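Local coordinates for protein paraflagellar rod component (Trypanosoma brucei, PDB 2Q0X) that is of unknown function but adopts an alpha/beta-hydrolase fold and is named as a component of the paraflagellar rod, at residues V144-N149 with V235-S240. Numbering follows the deposited sequence.
Sequences VCDPEN and VQYKPS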
loop_
_atom_site.group_PDB
_atom_site.type_symbol
_atom_site.label_atom_id
_atom_site.label_comp_id
_atom_site.label_asym_id
_atom_site.label_seq_id
_atom_site.Cartn_x
_atom_site.Cartn_y
_atom_site.Cartn_z
ATOM N N VAL A 144 -19.245 5.229 -14.557
ATOM C CA VAL A 144 -20.455 5.960 -14.188
ATOM C C VAL A 144 -21.664 5.019 -14.222
ATOM O O VAL A 144 -21.649 4.015 -14.926
ATOM C CB VAL A 144 -20.691 7.155 -15.133
ATOM C CG1 VAL A 144 -19.575 8.147 -14.984
ATOM C CG2 VAL A 144 -20.805 6.685 -16.601
ATOM N N CYS A 145 -22.688 5.366 -13.447
ATOM C CA CYS A 145 -23.971 4.668 -13.460
ATOM C C CYS A 145 -25.130 5.668 -13.649
ATOM O O CYS A 145 -24.926 6.876 -13.693
ATOM C CB CYS A 145 -24.137 3.895 -12.158
ATOM S SG CYS A 145 -24.218 4.938 -10.695
ATOM N N ASP A 146 -26.349 5.154 -13.757
ATOM C CA ASP A 146 -27.542 5.993 -13.802
ATOM C C ASP A 146 -27.628 6.833 -12.521
ATOM O O ASP A 146 -27.579 6.281 -11.441
ATOM C CB ASP A 146 -28.798 5.122 -13.960
ATOM C CG ASP A 146 -30.048 5.927 -14.314
ATOM O OD1 ASP A 146 -30.187 7.102 -13.908
ATOM O OD2 ASP A 146 -30.913 5.369 -15.011
ATOM N N PRO A 147 -27.743 8.173 -12.645
ATOM C CA PRO A 147 -27.883 9.052 -11.472
ATOM C C PRO A 147 -29.071 8.726 -10.563
ATOM O O PRO A 147 -29.034 9.052 -9.372
ATOM C CB PRO A 147 -28.066 10.439 -12.090
ATOM C CG PRO A 147 -27.461 10.347 -13.426
ATOM C CD PRO A 147 -27.697 8.952 -13.900
ATOM N N GLU A 148 -30.100 8.084 -11.126
ATOM C CA GLU A 148 -31.274 7.680 -10.367
ATOM C C GLU A 148 -31.077 6.371 -9.607
ATOM O O GLU A 148 -31.997 5.903 -8.943
ATOM C CB GLU A 148 -32.504 7.597 -11.287
ATOM C CG GLU A 148 -32.831 8.920 -11.991
ATOM C CD GLU A 148 -32.878 10.118 -11.034
ATOM O OE1 GLU A 148 -33.509 9.989 -9.953
ATOM O OE2 GLU A 148 -32.289 11.184 -11.365
ATOM N N ASN A 149 -29.884 5.785 -9.722
ATOM C CA ASN A 149 -29.416 4.751 -8.806
ATOM C C ASN A 149 -29.621 5.215 -7.353
ATOM O O ASN A 149 -29.329 6.351 -7.032
ATOM C CB ASN A 149 -27.937 4.491 -9.094
ATOM C CG ASN A 149 -27.375 3.327 -8.332
ATOM O OD1 ASN A 149 -27.132 3.405 -7.122
ATOM N ND2 ASN A 149 -27.104 2.243 -9.052
ATOM N N VAL A 235 -22.343 -2.797 -18.801
ATOM C CA VAL A 235 -23.126 -3.016 -20.019
ATOM C C VAL A 235 -24.645 -2.813 -19.845
ATOM O O VAL A 235 -25.349 -2.540 -20.816
ATOM C CB VAL A 235 -22.836 -4.447 -20.602
ATOM C CG1 VAL A 235 -23.220 -5.550 -19.601
ATOM C CG2 VAL A 235 -23.545 -4.657 -21.944
ATOM N N GLN A 236 -25.140 -2.952 -18.615
ATOM C CA GLN A 236 -26.570 -2.829 -18.317
ATOM C C GLN A 236 -27.026 -1.377 -18.344
ATOM O O GLN A 236 -28.207 -1.099 -18.497
ATOM C CB GLN A 236 -26.882 -3.428 -16.945
ATOM N N TYR A 237 -26.086 -0.448 -18.181
ATOM C CA TYR A 237 -26.405 0.970 -18.238
ATOM C C TYR A 237 -26.261 1.484 -19.676
ATOM O O TYR A 237 -25.211 1.362 -20.291
ATOM C CB TYR A 237 -25.534 1.751 -17.256
ATOM C CG TYR A 237 -25.818 3.225 -17.251
ATOM C CD1 TYR A 237 -27.131 3.703 -17.242
ATOM C CD2 TYR A 237 -24.774 4.154 -17.247
ATOM C CE1 TYR A 237 -27.395 5.060 -17.239
ATOM C CE2 TYR A 237 -25.032 5.511 -17.246
ATOM C CZ TYR A 237 -26.338 5.954 -17.249
ATOM O OH TYR A 237 -26.581 7.282 -17.241
ATOM N N LYS A 238 -27.348 2.025 -20.212
ATOM C CA LYS A 238 -27.403 2.462 -21.598
ATOM C C LYS A 238 -27.721 3.957 -21.634
ATOM O O LYS A 238 -28.888 4.341 -21.741
ATOM C CB LYS A 238 -28.473 1.675 -22.357
ATOM C CG LYS A 238 -28.239 0.161 -22.403
ATOM N N PRO A 239 -26.688 4.809 -21.518
ATOM C CA PRO A 239 -26.944 6.253 -21.609
ATOM C C PRO A 239 -27.405 6.643 -23.009
ATOM O O PRO A 239 -26.764 6.268 -23.999
ATOM C CB PRO A 239 -25.593 6.887 -21.280
ATOM C CG PRO A 239 -24.580 5.813 -21.470
ATOM C CD PRO A 239 -25.269 4.500 -21.289
ATOM N N SER A 240 -28.520 7.372 -23.076
ATOM C CA SER A 240 -29.082 7.847 -24.331
ATOM C C SER A 240 -28.154 8.814 -25.044
ATOM O O SER A 240 -27.218 9.364 -24.442
ATOM C CB SER A 240 -30.419 8.531 -24.071
ATOM O OG SER A 240 -30.306 9.498 -23.047
#
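Tyr237 lays its ring flat on the Cys145–Asp146 peptide, joining two loops of an alpha/beta-hydrolase fold: one follows strand 135-143, the other the neighbouring parallel strand 227-232. The evidence for stacking is positional: Asp146 N sits 3.5 Å above the ring plane over its centre, Cys145 C is displaced toward the rim, and the peptide plane runs almost parallel to the ring. A trans first torsion (chi1 -179°) extends the Tyr237 side chain away from its own backbone N and toward the 144-149 loop. Pro239 CD lies over the opposite face, 4.0 Å above the plane, sandwiching the ring. On the peptide's side, Asp146 CB overhangs the rim at Tyr237 CE1, 3.6 Å away, and the carboxylate is tilted 34° from the ring. Val144 CG2 approaches Tyr237 CE2 more loosely, at 4.4 Å. The tyrosine hydroxyl passes near Pro147 CD and hydrogen-bonds to Trp205 NE1, tying the ring to helix 200-209. The same peptide leads into a type I beta turn from Asp146 to Asn149, closed by Asn149 N to Asp146 O at 2.9 Å. Asp146 also makes an Asx turn: Glu148 N donates to Asp146 OD1 over 3.0 Å, nearly straight but from 41° above the carboxylate plane.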